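Long-range contacts in epoxyqueuosine reductase (PDB 5D6S), which belongs to the QueG family of iron-sulfur proteins and holds one cobalamin and two iron/sulfur clusters in a single chain: residues G68-G72 against T231-R235; R216-P222 against I265-P271; C221-C225 against R235-S239. All blocks are in the same frame, centred on the assembly; numbering follows the deposited sequence.

Contact 1: residues G68-G72 against T231-R235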
loop_
_atom_site.group_PDB
_atom_site.type_symbol
_atom_site.label_atom_id
_atom_site.label_comp_id
_atom_site.label_asym_id
_atom_site.label_seq_id
_atom_site.Cartn_x
_atom_site.Cartn_y
_atom_site.Cartn_z
ATOM N N GLY A 68 12.455 11.639 11.361
ATOM C CA GLY A 68 12.443 10.183 11.265
ATOM C C GLY A 68 11.086 9.572 11.000
ATOM O O GLY A 68 10.829 8.451 11.395
ATOM N N ARG A 69 10.226 10.316 10.320
ATOM C CA ARG A 69 8.855 9.897 10.062
ATOM C C ARG A 69 8.702 9.308 8.642
ATOM O O ARG A 69 7.603 8.936 8.207
ATOM C CB ARG A 69 7.885 11.081 10.261
ATOM C CG ARG A 69 7.892 11.689 11.665
ATOM C CD ARG A 69 6.960 12.900 11.824
ATOM N NE ARG A 69 6.445 13.378 10.539
ATOM C CZ ARG A 69 6.827 14.472 9.882
ATOM N NH1 ARG A 69 7.742 15.301 10.359
ATOM N NH2 ARG A 69 6.280 14.734 8.718
ATOM N N THR A 70 9.819 9.198 7.954
ATOM C CA THR A 70 9.880 8.669 6.605
ATOM C C THR A 70 10.061 7.122 6.601
ATOM O O THR A 70 10.710 6.560 7.485
ATOM C CB THR A 70 11.044 9.314 5.839
ATOM O OG1 THR A 70 11.173 8.674 4.571
ATOM C CG2 THR A 70 12.385 9.139 6.572
ATOM N N THR A 71 9.500 6.448 5.592
ATOM C CA THR A 71 9.568 4.967 5.498
ATOM C C THR A 71 10.871 4.427 4.957
ATOM O O THR A 71 11.257 3.309 5.292
ATOM C CB THR A 71 8.509 4.359 4.555
ATOM O OG1 THR A 71 8.707 4.860 3.230
ATOM C CG2 THR A 71 7.157 4.698 5.014
ATOM N N GLY A 72 11.489 5.170 4.052
ATOM C CA GLY A 72 12.609 4.666 3.270
ATOM C C GLY A 72 12.230 4.321 1.848
ATOM O O GLY A 72 13.092 4.023 1.038
ATOM N N THR A 231 -0.293 14.833 7.012
ATOM C CA THR A 231 1.084 14.443 7.262
ATOM C C THR A 231 1.079 13.340 8.311
ATOM O O THR A 231 0.055 13.117 8.971
ATOM C CB THR A 231 1.893 15.697 7.628
ATOM O OG1 THR A 231 2.854 15.917 6.590
ATOM C CG2 THR A 231 2.597 15.641 8.986
ATOM N N MET A 232 2.199 12.633 8.453
ATOM C CA MET A 232 2.180 11.289 9.052
ATOM C C MET A 232 3.486 10.888 9.727
ATOM O O MET A 232 4.548 11.279 9.267
ATOM C CB MET A 232 1.874 10.318 7.908
ATOM C CG MET A 232 2.031 8.855 8.216
ATOM S SD MET A 232 1.861 7.902 6.696
ATOM C CE MET A 232 0.093 7.606 6.639
ATOM N N ASN A 233 3.416 10.119 10.813
ATOM C CA ASN A 233 4.584 9.284 11.208
ATOM C C ASN A 233 4.543 7.908 10.522
ATOM O O ASN A 233 3.968 6.979 11.054
ATOM C CB ASN A 233 4.678 9.079 12.706
ATOM C CG ASN A 233 5.962 8.363 13.106
ATOM O OD1 ASN A 233 6.302 8.277 14.281
ATOM N ND2 ASN A 233 6.720 7.925 12.133
ATOM N N ALA A 234 5.102 7.806 9.312
ATOM C CA ALA A 234 4.834 6.665 8.422
ATOM C C ALA A 234 5.375 5.348 8.969
ATOM O O ALA A 234 4.884 4.261 8.682
ATOM C CB ALA A 234 5.427 6.945 7.053
ATOM N N ARG A 235 6.483 5.488 9.663
ATOM C CA ARG A 235 7.038 4.527 10.549
ATOM C C ARG A 235 5.969 3.788 11.381
ATOM O O ARG A 235 6.186 2.632 11.728
ATOM C CB ARG A 235 7.931 5.325 11.483
ATOM C CG ARG A 235 9.381 4.920 11.629
ATOM C CD ARG A 235 10.200 5.019 10.363
ATOM N NE ARG A 235 10.992 3.796 10.364
ATOM C CZ ARG A 235 11.524 3.193 9.306
ATOM N NH1 ARG A 235 11.430 3.695 8.090
ATOM N NH2 ARG A 235 12.157 2.062 9.492
#

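Contact 2: residues R216-P222 against I265-P271. With SF4 (iron/sulfur cluster), chain F; SF4 (iron/sulfur cluster), chain G.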
loop_
_atom_site.group_PDB
_atom_site.type_symbol
_atom_site.label_atom_id
_atom_site.label_comp_id
_atom_site.label_asym_id
_atom_site.label_seq_id
_atom_site.Cartn_x
_atom_site.Cartn_y
_atom_site.Cartn_z
ATOM N N ARG A 216 -12.465 12.055 10.948
ATOM C CA ARG A 216 -12.843 10.641 11.168
ATOM C C ARG A 216 -11.624 9.702 11.079
ATOM O O ARG A 216 -11.403 8.846 11.946
ATOM C CB ARG A 216 -13.911 10.184 10.175
ATOM C CG ARG A 216 -15.321 10.685 10.476
ATOM C CD ARG A 216 -16.347 9.578 10.277
ATOM N NE ARG A 216 -17.514 9.999 9.511
ATOM C CZ ARG A 216 -18.172 9.232 8.631
ATOM N NH1 ARG A 216 -19.228 9.724 7.976
ATOM N NH2 ARG A 216 -17.785 7.976 8.378
ATOM N N CYS A 217 -10.859 9.880 10.003
ATOM C CA CYS A 217 -9.615 9.168 9.750
ATOM C C CYS A 217 -8.636 9.328 10.911
ATOM O O CYS A 217 -8.107 8.351 11.432
ATOM C CB CYS A 217 -8.983 9.686 8.445
ATOM S SG CYS A 217 -8.742 11.503 8.349
ATOM N N LEU A 218 -8.408 10.556 11.342
ATOM C CA LEU A 218 -7.527 10.788 12.498
ATOM C C LEU A 218 -7.873 9.985 13.746
ATOM O O LEU A 218 -7.002 9.697 14.545
ATOM C CB LEU A 218 -7.550 12.260 12.893
ATOM C CG LEU A 218 -6.667 13.231 12.117
ATOM C CD1 LEU A 218 -6.846 13.083 10.626
ATOM C CD2 LEU A 218 -6.992 14.653 12.565
ATOM N N ASP A 219 -9.155 9.689 13.939
ATOM C CA ASP A 219 -9.626 9.013 15.151
ATOM C C ASP A 219 -9.745 7.522 14.951
ATOM O O ASP A 219 -9.814 6.774 15.928
ATOM C CB ASP A 219 -10.993 9.584 15.603
ATOM C CG ASP A 219 -10.882 10.990 16.160
ATOM O OD1 ASP A 219 -9.931 11.245 16.940
ATOM O OD2 ASP A 219 -11.731 11.842 15.805
ATOM N N ALA A 220 -9.828 7.105 13.687
ATOM C CA ALA A 220 -9.933 5.691 13.322
ATOM C C ALA A 220 -8.559 5.020 13.139
ATOM O O ALA A 220 -8.442 3.803 13.325
ATOM C CB ALA A 220 -10.789 5.527 12.060
ATOM N N CYS A 221 -7.531 5.788 12.768
ATOM C CA CYS A 221 -6.185 5.211 12.588
ATOM C C CYS A 221 -5.782 4.490 13.865
ATOM O O CYS A 221 -5.639 5.142 14.892
ATOM C CB CYS A 221 -5.137 6.277 12.281
ATOM S SG CYS A 221 -3.458 5.646 11.964
ATOM N N PRO A 222 -5.558 3.165 13.787
ATOM C CA PRO A 222 -5.332 2.345 14.971
ATOM C C PRO A 222 -3.997 2.556 15.635
ATOM O O PRO A 222 -3.792 2.106 16.763
ATOM C CB PRO A 222 -5.428 0.912 14.449
ATOM C CG PRO A 222 -5.641 1.002 12.966
ATOM C CD PRO A 222 -5.355 2.401 12.544
ATOM N N ILE A 265 -8.044 1.587 6.686
ATOM C CA ILE A 265 -8.896 2.111 7.746
ATOM C C ILE A 265 -9.187 3.623 7.552
ATOM O O ILE A 265 -10.306 4.063 7.752
ATOM C CB ILE A 265 -8.300 1.733 9.140
ATOM C CG1 ILE A 265 -8.472 0.214 9.352
ATOM C CG2 ILE A 265 -8.966 2.480 10.300
ATOM C CD1 ILE A 265 -7.575 -0.403 10.417
ATOM N N CYS A 266 -8.179 4.400 7.162
ATOM C CA CYS A 266 -8.301 5.867 7.026
ATOM C C CYS A 266 -9.070 6.275 5.779
ATOM O O CYS A 266 -9.351 7.452 5.585
ATOM C CB CYS A 266 -6.917 6.549 7.047
ATOM S SG CYS A 266 -5.626 5.808 6.004
ATOM N N GLN A 267 -9.410 5.301 4.945
ATOM C CA GLN A 267 -10.246 5.507 3.760
ATOM C C GLN A 267 -11.674 4.962 3.922
ATOM O O GLN A 267 -12.636 5.579 3.474
ATOM C CB GLN A 267 -9.607 4.823 2.543
ATOM C CG GLN A 267 -8.361 5.516 1.988
ATOM C CD GLN A 267 -7.727 4.729 0.843
ATOM O OE1 GLN A 267 -6.925 3.818 1.069
ATOM N NE2 GLN A 267 -8.081 5.075 -0.387
ATOM N N ILE A 268 -11.802 3.787 4.525
ATOM C CA ILE A 268 -13.093 3.229 4.884
ATOM C C ILE A 268 -13.868 4.205 5.798
ATOM O O ILE A 268 -15.086 4.340 5.679
ATOM C CB ILE A 268 -12.910 1.856 5.580
ATOM C CG1 ILE A 268 -12.528 0.798 4.546
ATOM C CG2 ILE A 268 -14.180 1.438 6.326
ATOM C CD1 ILE A 268 -12.033 -0.509 5.133
ATOM N N SER A 269 -13.151 4.879 6.702
ATOM C CA SER A 269 -13.768 5.832 7.613
ATOM C C SER A 269 -14.069 7.201 6.956
ATOM O O SER A 269 -14.583 8.092 7.635
ATOM C CB SER A 269 -12.878 6.048 8.846
ATOM O OG SER A 269 -11.801 6.959 8.591
ATOM N N CYS A 270 -13.745 7.379 5.669
ATOM C CA CYS A 270 -13.890 8.674 5.008
ATOM C C CYS A 270 -15.261 8.840 4.362
ATOM O O CYS A 270 -15.674 7.999 3.558
ATOM C CB CYS A 270 -12.810 8.901 3.950
ATOM S SG CYS A 270 -12.768 10.597 3.271
ATOM N N PRO A 271 -15.962 9.950 4.695
ATOM C CA PRO A 271 -17.282 10.267 4.155
ATOM C C PRO A 271 -17.316 10.188 2.645
ATOM O O PRO A 271 -18.260 9.643 2.086
ATOM C CB PRO A 271 -17.497 11.711 4.585
ATOM C CG PRO A 271 -16.692 11.862 5.828
ATOM C CD PRO A 271 -15.492 10.992 5.633
HETATM FE FE1 SF4 F . -10.238 12.337 6.796
HETATM FE FE2 SF4 F . -12.691 13.171 6.703
HETATM FE FE3 SF4 F . -11.754 11.856 4.756
HETATM FE FE4 SF4 F . -10.961 14.277 5.312
HETATM S S1 SF4 F . -12.831 13.655 4.609
HETATM S S2 SF4 F . -9.799 12.603 4.754
HETATM S S3 SF4 F . -10.991 14.189 7.456
HETATM S S4 SF4 F . -11.995 11.194 6.722
HETATM FE FE1 SF4 G . -1.898 4.022 7.975
HETATM FE FE2 SF4 G . -4.006 2.663 8.575
HETATM FE FE3 SF4 G . -4.239 4.998 7.434
HETATM FE FE4 SF4 G . -3.488 4.846 9.886
HETATM S S1 SF4 G . -5.315 4.246 9.083
HETATM S S2 SF4 G . -2.624 5.969 8.354
HETATM S S3 SF4 G . -2.368 3.010 9.789
HETATM S S4 SF4 G . -3.349 3.260 6.639
#

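Contact 3: residues C221-C225 against R235-S239. With SF4 (iron/sulfur cluster), chain G.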
loop_
_atom_site.group_PDB
_atom_site.type_symbol
_atom_site.label_atom_id
_atom_site.label_comp_id
_atom_site.label_asym_id
_atom_site.label_seq_id
_atom_site.Cartn_x
_atom_site.Cartn_y
_atom_site.Cartn_z
ATOM N N CYS A 221 -7.531 5.788 12.768
ATOM C CA CYS A 221 -6.185 5.211 12.588
ATOM C C CYS A 221 -5.782 4.490 13.865
ATOM O O CYS A 221 -5.639 5.142 14.892
ATOM C CB CYS A 221 -5.137 6.277 12.281
ATOM S SG CYS A 221 -3.458 5.646 11.964
ATOM N N PRO A 222 -5.558 3.165 13.787
ATOM C CA PRO A 222 -5.332 2.345 14.971
ATOM C C PRO A 222 -3.997 2.556 15.635
ATOM O O PRO A 222 -3.792 2.106 16.763
ATOM C CB PRO A 222 -5.428 0.912 14.449
ATOM C CG PRO A 222 -5.641 1.002 12.966
ATOM C CD PRO A 222 -5.355 2.401 12.544
ATOM N N THR A 223 -3.105 3.254 14.959
ATOM C CA THR A 223 -1.823 3.614 15.546
ATOM C C THR A 223 -1.713 5.109 15.840
ATOM O O THR A 223 -0.723 5.543 16.427
ATOM C CB THR A 223 -0.644 3.236 14.610
ATOM O OG1 THR A 223 -0.771 3.916 13.358
ATOM C CG2 THR A 223 -0.623 1.762 14.348
ATOM N N SER A 224 -2.706 5.893 15.403
ATOM C CA SER A 224 -2.658 7.364 15.499
ATOM C C SER A 224 -1.418 7.927 14.812
ATOM O O SER A 224 -0.819 8.885 15.293
ATOM C CB SER A 224 -2.668 7.863 16.951
ATOM O OG SER A 224 -3.822 7.443 17.637
ATOM N N CYS A 225 -1.062 7.382 13.653
ATOM C CA CYS A 225 0.136 7.883 12.937
ATOM C C CYS A 225 -0.128 9.258 12.258
ATOM O O CYS A 225 0.779 10.103 12.175
ATOM C CB CYS A 225 0.679 6.868 11.912
ATOM S SG CYS A 225 -0.417 6.498 10.503
ATOM N N ARG A 235 6.483 5.488 9.663
ATOM C CA ARG A 235 7.038 4.527 10.549
ATOM C C ARG A 235 5.969 3.788 11.381
ATOM O O ARG A 235 6.186 2.632 11.728
ATOM C CB ARG A 235 7.931 5.325 11.483
ATOM C CG ARG A 235 9.381 4.920 11.629
ATOM C CD ARG A 235 10.200 5.019 10.363
ATOM N NE ARG A 235 10.992 3.796 10.364
ATOM C CZ ARG A 235 11.524 3.193 9.306
ATOM N NH1 ARG A 235 11.430 3.695 8.090
ATOM N NH2 ARG A 235 12.157 2.062 9.492
ATOM N N ARG A 236 4.842 4.433 11.703
ATOM C CA ARG A 236 3.735 3.780 12.455
ATOM C C ARG A 236 2.492 3.495 11.609
ATOM O O ARG A 236 1.478 3.064 12.116
ATOM C CB ARG A 236 3.328 4.599 13.672
ATOM C CG ARG A 236 4.463 4.830 14.660
ATOM C CD ARG A 236 4.076 5.672 15.881
ATOM N NE ARG A 236 2.764 5.276 16.400
ATOM C CZ ARG A 236 2.543 4.212 17.165
ATOM N NH1 ARG A 236 3.554 3.412 17.567
ATOM N NH2 ARG A 236 1.310 3.941 17.539
ATOM N N CYS A 237 2.557 3.732 10.315
ATOM C CA CYS A 237 1.475 3.272 9.455
ATOM C C CYS A 237 1.516 1.735 9.368
ATOM O O CYS A 237 2.569 1.147 9.139
ATOM C CB CYS A 237 1.551 3.851 8.030
ATOM S SG CYS A 237 -0.006 3.563 7.130
ATOM N N LEU A 238 0.369 1.099 9.530
ATOM C CA LEU A 238 0.274 -0.336 9.349
ATOM C C LEU A 238 0.532 -0.728 7.914
ATOM O O LEU A 238 0.944 -1.860 7.652
ATOM C CB LEU A 238 -1.105 -0.836 9.760
ATOM C CG LEU A 238 -1.480 -0.691 11.240
ATOM C CD1 LEU A 238 -2.840 -1.325 11.445
ATOM C CD2 LEU A 238 -0.460 -1.318 12.159
ATOM N N SER A 239 0.268 0.170 6.964
ATOM C CA SER A 239 0.572 -0.162 5.561
ATOM C C SER A 239 2.063 -0.403 5.415
ATOM O O SER A 239 2.514 -1.300 4.689
ATOM C CB SER A 239 0.140 0.941 4.610
ATOM O OG SER A 239 0.325 0.536 3.253
HETATM FE FE1 SF4 G . -1.898 4.022 7.975
HETATM FE FE2 SF4 G . -4.006 2.663 8.575
HETATM FE FE3 SF4 G . -4.239 4.998 7.434
HETATM FE FE4 SF4 G . -3.488 4.846 9.886
HETATM S S1 SF4 G . -5.315 4.246 9.083
HETATM S S2 SF4 G . -2.624 5.969 8.354
HETATM S S3 SF4 G . -2.368 3.010 9.789
HETATM S S4 SF4 G . -3.349 3.260 6.639
#

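Contact 1: residues G68-G72 against T231-R235
Arg69 and Ala234 join their backbones just past the end of helix 55-67, where Gly68, with its positive phi, closes a Schellman motif and sends the chain against the loop before helix 238-243. That second loop belongs to the double-cluster domain, and its Ala234 N donates to Arg69 O at 3.0 Å. The tight part lies beside this bond and is buried. Thr71 CG2 meets Ala234 CB at 3.5 Å, with the methyl placed beside the backbone N of Thr71, while OG1, between N and the carbonyl carbon, bonds to Glu74 and to Phe73 N. Thr71, Thr231, Met232 and Ala234 all belong to the cobalamin pocket, so this packing forms part of its wall.

Toward solvent the contact depends on long, bent side chains. Arg69 bends at chi3 (-11°) and puts NE 3.1 Å from Met232 O. The oxygen lies near the guanidinium plane, but NE stands above the carbonyl plane; NH1 goes to Glu67 instead. The amide of Asn233 is nearly perpendicular to this guanidinium, and its ND2 rests against Arg69 CA. On the exposed rim Arg235 bends twice, passes CD over Gly68 O and reaches the backbone of the 68-72 loop. There NH1 approaches Thr70 O in the carbonyl plane, on a lone pair, at 3.0 Å, and adds a weak bond to Thr71 O at 2.8 Å.

Contact 2: residues R216-P222 against I265-P271
Cys217 and Cys266 pack CB to CB at 4.0 Å where two short helices of a ferredoxin-like double-cluster domain come closest, yet their sulfurs go to different clusters. Metal binding comes first. Cys217 SG binds FE1 of the chain F cluster at 2.3 Å, and Cys270 SG binds FE3 of that same cluster at 2.2 Å. Cys266 and Cys221 bind FE3 and FE4 of the chain G cluster. Each segment therefore gives one cysteine to each cluster, the exchange known from dicluster ferredoxins: Cys221, the last cysteine of a CxxCxxCxxxCP run, crosses to the other site, and Cys270 does the same at the end of a later CxxCxxxCP run. The torsions go with place in the chain, not with cluster: helical Cys217 and Cys266 hold SG between backbone N and carbonyl carbon (chi1 53° and 46°), whereas Cys221 and Cys270, each before a proline, hold it anti to N.

Apolar contacts join the segments between the clusters. Ile265 and Pro222 meet tip to tip, CD1 to CG at 3.5 Å, and the other branch of the isoleucine, CG2, lies against Ala220 CB at 4.0 Å. Ser269 CB adds to this patch from the next turn, touching Ala220 CB at 3.9 Å.

Polar groups contribute less. Ser269 OG faces Cys217 CA and bonds weakly back to Ile265 O in the helix it follows. Arg216, bent at chi2 and chi3, runs over Ser269 O and presents one guanidinium face to Pro271 CG, with the ring offset toward the rim of the group.

Around the pair, Asn178, in the turn between strands 174-175 and 181-182, bonds to Cys266 O. Gln267 NE2 reaches Ser188 just ahead of strand 190-197, and Lys255 at the end of helix 250-255 bonds to Pro222 O.

Contact 3: residues C221-C225 against R235-S239
Thr223 and Arg236 exchange two hydrogen bonds and so tie the type I turn Cys221-Ser224 to the start of helix 238-243, whose N-cap is the cluster ligand Cys237. In Thr223 the hydroxyl stands between backbone N and carbonyl carbon (chi1 60°), and from there OG1 donates to Arg236 O at 2.7 Å, coming from above the carbonyl plane. The return bond uses its acceptor differently, lying in the carbonyl plane. Arg236 runs extended through chi2 and then bends at chi3 (42°), which brings the guanidinium edge to Thr223 O. NH2 meets that oxygen on a lone pair at 2.8 Å, almost straight at 170°, with the oxygen close to the guanidinium plane. NH2 also forms a salt bridge with Glu251, which probably helps fix the rotation of the group.

The other branch of Thr223, CG2, turns to the apolar side and touches Leu238 CD2 at 3.8 Å. Leu238 CD1 lies against Pro222 CG at 3.9 Å, so the two methyls of the leucine divide between neighbouring residues of the turn. Phe252 of helix 250-255 packs against Thr223, Arg236 and Leu238.

Next to the chain G cluster the cysteines differ in their torsions. Cys237 holds SG anti to its backbone N and binds FE1 at 2.1 Å; the same sulfur accepts a weak capping bond from Ser239 N. Cys225, which is not one of the iron ligands here, keeps its SG between N and carbonyl carbon, beside the cluster and nearest its S2. That sulfur is 4.1 Å from Cys237 CB, and Cys225 CB packs on Arg236. The backbone N-H of Cys225 points to the ligand sulfur Cys221 SG, at 3.4 Å.

In the fold
Contact 3 is the buried one; contacts 1 and 2 are each partly buried. Contacts 2 and 3 share Cys221 and Pro222, touch the chain G cluster and lie wholly in the double-cluster domain, whereas contact 1 brings the loop after helix 55-67 onto it. Contacts 1 and 3 share Arg235 and are joined by a probable hydrogen bond from Asn233 N to Cys225 O, with Met232 CE packed near the sulfurs of Cys225 and Cys237. The chemistry changes accordingly: arginine and backbone bonds across contact 1, cysteine ligation and apolar packing in contact 2, and both kinds in contact 3.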